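Uncharacterized protein (Acinetobacter baumannii, PDB 4PUX) is of unknown function but folds as a beta-barrel of the DUF3237 family, in the clan of allene oxide cyclase-like barrels. Local coordinates at residues 91-96 and 120-125; 124-129 and 139-144. All coordinates share one frame; numbering follows the deposited sequence.

Contact 1: residues 91-96 and 120-125; sequences LQTKGY and FKITMQ
Gln92 and Gln125 face each other across a hydrogen-bonded antiparallel pair and run side by side in the same direction, their amide planes turned 30° apart. Gln125 stands fully extended, CG anti to the backbone N (chi1 -179°), while Gln92 puts CG anti to its carbonyl carbon; Gln92 OE1 thus lies 3.7 Å from Gln125 CD, amide alongside amide. The next pair on this solvent-facing side is Lys94 and Thr123. Lys94 turns at its last torsion (chi4 70°), and a water bridges the tip to Gln125, accepting from Lys94 NZ at 2.9 Å and donating to Gln125 OE1. Strands 88-99 and 118-127 are neighbours in the curled antiparallel sheet of this barrel, so side chains alternate between its two faces; the buried face carries Leu91, Thr93, Ile122 and Met124. There Leu91 CD1 meets the selenomethionine methyl Met124 CE at 4.1 Å, the chains crossing obliquely, with Met124 bent at its last torsion. The Thr93 and Ile122 side chains cross obliquely, CG2 of Thr93 lying 4.0 Å from CD1 of Ile122; Thr93 OG1 is hydrogen-bonded to Thr77 OG1 of strand 73-83. The backbone ties the strands in three pairs of bonds, the shortest Thr123 N to Lys94 O at 2.8 Å, nearly along the C=O axis. Opposite Ile122, Gly95 brings its CA to 3.4 Å from Lys121 O; a CB there would run into that same oxygen.

Contact 2: residues 124-129 and 139-144; sequences MQFETS and TVAVGS
The methyl of Ala141 meets two side chains of the facing strand. Phe126 has CG anti to its carbonyl carbon, which carries the ring toward the facing strand and brings CE1 to within 3.8 Å of Ala141 CB, which lies at the ring's edge, in its plane. Beside it, Met124 CB approaches the same methyl at 4.0 Å. Further out the selenomethionine chain leads off roughly perpendicular to its own strand, away from Ala141, and its SE comes 3.8 Å from Val142 O. One direct backbone bond joins the segments: Met124 N donates to Ala141 O at 3.0 Å, with the donor lying 45° out of the carbonyl plane and an N-H...O angle of 146°. Strands 118-127 and 141-147, successive antiparallel strands of the barrel wall, splay apart here, their short axes at 127°, and water enters the widening gap. One water accepts a hydrogen bond from Ala141 N at 3.1 Å and lies within donating distance of Met124 O; a second lies 2.7 Å from both Met124 O and Thr139 O, spanning the two backbones where they have separated. Behind this first shell, the Phe126 ring is packed by Leu15, Ile89, Leu91 and Leu136. Phe18, Tyr154 and Ala156 pack on the Met124 side chain. On the far edge, backbone bonds from Val140 to Leu159 and from Val142 to Tyr157 hold the second segment against strand 151-159.

Strand 118-127 is the middle of three consecutive barrel strands: contact 1 joins it to strand 88-99 along one edge, contact 2 to strand 141-147 along the other. Their centres lie 9 Å apart; both contacts include Met124 and Gln125, but Met124 is the one that touches partners in both. The backbone of Ile122 carries the pairing on between them, its O lying 2.9 Å from Gly143 N in a probable hydrogen bond. Inside the wall Leu91 CD1 packs on Phe126 CE2 at 3.8 Å, so the apolar layers of the two contacts merge. A bound 1,2-ethanediol, probably from the crystallisation liquor, lies about 3 Å from the Thr93 side chain of contact 1.

Contact 1: residues 91-96 and 120-125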
loop_
_atom_site.group_PDB
_atom_site.type_symbol
_atom_site.label_atom_id
_atom_site.label_comp_id
_atom_site.label_asym_id
_atom_site.label_seq_id
_atom_site.Cartn_x
_atom_site.Cartn_y
_atom_site.Cartn_z
ATOM N N LEU A 91 -4.307 -4.292 9.512
ATOM C CA LEU A 91 -3.277 -3.579 8.773
ATOM C C LEU A 91 -3.756 -2.149 8.438
ATOM O O LEU A 91 -4.892 -1.962 7.925
ATOM C CB LEU A 91 -2.938 -4.378 7.472
ATOM C CG LEU A 91 -1.911 -3.744 6.514
ATOM C CD1 LEU A 91 -0.592 -3.490 7.184
ATOM C CD2 LEU A 91 -1.733 -4.628 5.263
ATOM N N GLN A 92 -2.841 -1.192 8.603
ATOM C CA GLN A 92 -2.977 0.206 8.153
ATOM C C GLN A 92 -1.788 0.518 7.231
ATOM O O GLN A 92 -0.641 0.274 7.607
ATOM C CB GLN A 92 -2.972 1.182 9.330
ATOM C CG GLN A 92 -4.149 1.012 10.285
ATOM C CD GLN A 92 -3.924 1.677 11.626
ATOM O OE1 GLN A 92 -3.427 1.036 12.605
ATOM N NE2 GLN A 92 -4.124 2.963 11.656
ATOM N N THR A 93 -2.063 1.063 6.038
ATOM C CA THR A 93 -0.998 1.557 5.171
ATOM C C THR A 93 -1.231 3.056 4.887
ATOM O O THR A 93 -2.364 3.555 4.859
ATOM C CB THR A 93 -0.861 0.768 3.846
ATOM O OG1 THR A 93 -1.967 1.072 2.985
ATOM C CG2 THR A 93 -0.823 -0.752 4.090
ATOM N N LYS A 94 -0.131 3.746 4.672
ATOM C CA LYS A 94 -0.076 5.173 4.344
ATOM C C LYS A 94 1.035 5.391 3.322
ATOM O O LYS A 94 2.038 4.684 3.324
ATOM C CB LYS A 94 0.172 6.016 5.596
ATOM C CG LYS A 94 -1.030 6.020 6.600
ATOM C CD LYS A 94 -0.729 6.755 7.834
ATOM C CE LYS A 94 -1.956 6.877 8.735
ATOM N NZ LYS A 94 -2.364 5.557 9.342
ATOM N N GLY A 95 0.865 6.375 2.459
ATOM C CA GLY A 95 1.921 6.699 1.522
ATOM C C GLY A 95 1.451 7.543 0.351
ATOM O O GLY A 95 0.468 8.277 0.476
ATOM N N TYR A 96 2.175 7.430 -0.773
ATOM C CA TYR A 96 2.006 8.340 -1.912
ATOM C C TYR A 96 2.057 7.593 -3.223
ATOM O O TYR A 96 2.865 6.632 -3.376
ATOM C CB TYR A 96 3.124 9.416 -1.955
ATOM C CG TYR A 96 3.249 10.268 -0.713
ATOM C CD1 TYR A 96 2.210 11.132 -0.335
ATOM C CD2 TYR A 96 4.394 10.214 0.091
ATOM C CE1 TYR A 96 2.328 11.935 0.793
ATOM C CE2 TYR A 96 4.518 10.988 1.241
ATOM C CZ TYR A 96 3.497 11.866 1.580
ATOM O OH TYR A 96 3.596 12.651 2.718
ATOM N N PHE A 120 5.147 4.762 -6.184
ATOM C CA PHE A 120 4.016 4.242 -5.375
ATOM C C PHE A 120 4.650 3.436 -4.241
ATOM O O PHE A 120 4.962 2.247 -4.394
ATOM C CB PHE A 120 3.068 3.446 -6.275
ATOM C CG PHE A 120 1.777 2.967 -5.627
ATOM C CD1 PHE A 120 1.380 3.342 -4.334
ATOM C CD2 PHE A 120 0.895 2.199 -6.400
ATOM C CE1 PHE A 120 0.168 2.887 -3.810
ATOM C CE2 PHE A 120 -0.293 1.735 -5.868
ATOM C CZ PHE A 120 -0.664 2.107 -4.585
ATOM N N LYS A 121 4.792 4.094 -3.097
ATOM C CA LYS A 121 5.469 3.566 -1.906
ATOM C C LYS A 121 4.593 3.797 -0.683
ATOM O O LYS A 121 3.897 4.815 -0.578
ATOM C CB LYS A 121 6.888 4.173 -1.698
ATOM C CG LYS A 121 7.826 4.125 -2.919
ATOM C CD LYS A 121 8.106 2.728 -3.336
ATOM C CE LYS A 121 9.434 2.531 -4.051
ATOM N NZ LYS A 121 9.292 2.687 -5.493
ATOM N N ILE A 122 4.632 2.830 0.243
ATOM C CA ILE A 122 3.840 2.883 1.456
ATOM C C ILE A 122 4.640 2.515 2.718
ATOM O O ILE A 122 5.663 1.808 2.645
ATOM C CB ILE A 122 2.596 1.939 1.364
ATOM C CG1 ILE A 122 3.011 0.482 1.069
ATOM C CG2 ILE A 122 1.637 2.440 0.294
ATOM C CD1 ILE A 122 1.883 -0.539 1.212
ATOM N N THR A 123 4.111 2.953 3.863
ATOM C CA THR A 123 4.486 2.447 5.203
ATOM C C THR A 123 3.344 1.567 5.726
ATOM O O THR A 123 2.173 1.743 5.307
ATOM C CB THR A 123 4.782 3.579 6.203
ATOM O OG1 THR A 123 3.607 4.372 6.409
ATOM C CG2 THR A 123 5.899 4.467 5.692
HETATM N N MSE A 124 3.679 0.642 6.610
HETATM C CA MSE A 124 2.745 -0.370 7.078
HETATM C C MSE A 124 2.781 -0.459 8.618
HETATM O O MSE A 124 3.854 -0.523 9.196
HETATM C CB MSE A 124 3.127 -1.752 6.484
HETATM C CG MSE A 124 3.230 -1.770 4.974
HETATM SE SE MSE A 124 3.854 -3.458 4.263
HETATM C CE MSE A 124 2.339 -4.611 4.580
ATOM N N GLN A 125 1.595 -0.601 9.231
ATOM C CA GLN A 125 1.432 -0.756 10.681
ATOM C C GLN A 125 0.501 -1.941 10.943
ATOM O O GLN A 125 -0.600 -2.021 10.339
ATOM C CB GLN A 125 0.822 0.508 11.277
ATOM C CG GLN A 125 0.634 0.463 12.758
ATOM C CD GLN A 125 0.096 1.766 13.307
ATOM O OE1 GLN A 125 -0.044 2.784 12.593
ATOM N NE2 GLN A 125 -0.200 1.754 14.560
HETATM O O HOH W 1 1.278 2.893 8.190
HETATM O O HOH W 2 -0.133 3.887 9.993
#

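Contact 2: residues 124-129 and 139-144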
loop_
_atom_site.group_PDB
_atom_site.type_symbol
_atom_site.label_atom_id
_atom_site.label_comp_id
_atom_site.label_asym_id
_atom_site.label_seq_id
_atom_site.Cartn_x
_atom_site.Cartn_y
_atom_site.Cartn_z
HETATM N N MSE A 124 3.679 0.642 6.610
HETATM C CA MSE A 124 2.745 -0.370 7.078
HETATM C C MSE A 124 2.781 -0.459 8.618
HETATM O O MSE A 124 3.854 -0.523 9.196
HETATM C CB MSE A 124 3.127 -1.752 6.484
HETATM C CG MSE A 124 3.230 -1.770 4.974
HETATM SE SE MSE A 124 3.854 -3.458 4.263
HETATM C CE MSE A 124 2.339 -4.611 4.580
ATOM N N GLN A 125 1.595 -0.601 9.231
ATOM C CA GLN A 125 1.432 -0.756 10.681
ATOM C C GLN A 125 0.501 -1.941 10.943
ATOM O O GLN A 125 -0.600 -2.021 10.339
ATOM C CB GLN A 125 0.822 0.508 11.277
ATOM C CG GLN A 125 0.634 0.463 12.758
ATOM C CD GLN A 125 0.096 1.766 13.307
ATOM O OE1 GLN A 125 -0.044 2.784 12.593
ATOM N NE2 GLN A 125 -0.200 1.754 14.560
ATOM N N PHE A 126 0.940 -2.855 11.780
ATOM C CA PHE A 126 0.211 -4.105 12.082
ATOM C C PHE A 126 -0.290 -4.169 13.516
ATOM O O PHE A 126 0.394 -3.712 14.429
ATOM C CB PHE A 126 1.133 -5.288 11.874
ATOM C CG PHE A 126 1.799 -5.358 10.524
ATOM C CD1 PHE A 126 3.060 -4.773 10.316
ATOM C CD2 PHE A 126 1.209 -6.071 9.465
ATOM C CE1 PHE A 126 3.721 -4.921 9.068
ATOM C CE2 PHE A 126 1.853 -6.197 8.230
ATOM C CZ PHE A 126 3.107 -5.579 8.022
ATOM N N GLU A 127 -1.368 -4.941 13.750
ATOM C CA GLU A 127 -1.891 -5.225 15.099
ATOM C C GLU A 127 -2.424 -6.642 15.128
ATOM O O GLU A 127 -3.327 -6.962 14.359
ATOM C CB GLU A 127 -3.042 -4.339 15.553
ATOM C CG GLU A 127 -2.751 -3.027 16.043
ATOM C CD GLU A 127 -3.982 -2.350 16.724
ATOM O OE1 GLU A 127 -4.887 -3.034 17.366
ATOM O OE2 GLU A 127 -3.954 -1.117 16.708
ATOM N N THR A 128 -1.859 -7.458 16.007
ATOM C CA THR A 128 -2.325 -8.834 16.214
ATOM C C THR A 128 -2.079 -9.268 17.657
ATOM O O THR A 128 -1.155 -8.791 18.328
ATOM C CB THR A 128 -1.633 -9.795 15.200
ATOM O OG1 THR A 128 -2.171 -11.118 15.288
ATOM C CG2 THR A 128 -0.090 -9.848 15.457
ATOM N N SER A 129 -2.889 -10.244 18.121
ATOM C CA SER A 129 -2.655 -10.860 19.427
ATOM C C SER A 129 -1.974 -12.244 19.313
ATOM O O SER A 129 -1.618 -12.823 20.341
ATOM C CB SER A 129 -3.977 -11.039 20.194
ATOM O OG SER A 129 -4.829 -11.980 19.568
ATOM N N THR A 139 7.595 -3.594 14.771
ATOM C CA THR A 139 8.578 -3.575 13.683
ATOM C C THR A 139 8.099 -2.609 12.590
ATOM O O THR A 139 6.925 -2.619 12.232
ATOM C CB THR A 139 8.737 -5.000 13.103
ATOM O OG1 THR A 139 9.109 -5.902 14.149
ATOM C CG2 THR A 139 9.790 -5.045 12.005
ATOM N N VAL A 140 8.991 -1.708 12.147
ATOM C CA VAL A 140 8.672 -0.787 11.070
ATOM C C VAL A 140 8.698 -1.563 9.731
ATOM O O VAL A 140 9.513 -2.465 9.545
ATOM C CB VAL A 140 9.640 0.462 11.061
ATOM C CG1 VAL A 140 9.449 1.329 9.855
ATOM C CG2 VAL A 140 9.462 1.246 12.353
ATOM N N ALA A 141 7.785 -1.227 8.815
ATOM C CA ALA A 141 7.681 -1.919 7.528
ATOM C C ALA A 141 7.236 -0.987 6.414
ATOM O O ALA A 141 6.574 0.016 6.662
ATOM C CB ALA A 141 6.703 -3.111 7.661
ATOM N N VAL A 142 7.649 -1.319 5.180
ATOM C CA VAL A 142 7.412 -0.527 3.993
ATOM C C VAL A 142 7.060 -1.420 2.800
ATOM O O VAL A 142 7.285 -2.619 2.814
ATOM C CB VAL A 142 8.632 0.338 3.608
ATOM C CG1 VAL A 142 8.925 1.341 4.725
ATOM C CG2 VAL A 142 9.858 -0.522 3.327
ATOM N N GLY A 143 6.437 -0.834 1.808
ATOM C CA GLY A 143 6.055 -1.520 0.582
ATOM C C GLY A 143 6.349 -0.750 -0.684
ATOM O O GLY A 143 6.314 0.480 -0.696
ATOM N N SER A 144 6.628 -1.490 -1.757
ATOM C CA SER A 144 6.791 -0.951 -3.112
ATOM C C SER A 144 5.679 -1.527 -3.960
ATOM O O SER A 144 5.568 -2.757 -4.082
ATOM C CB SER A 144 8.135 -1.350 -3.689
ATOM O OG SER A 144 8.299 -0.873 -5.011
HETATM O O HOH W 3 6.067 1.212 9.646
HETATM O O HOH W 4 4.908 -1.008 11.628
#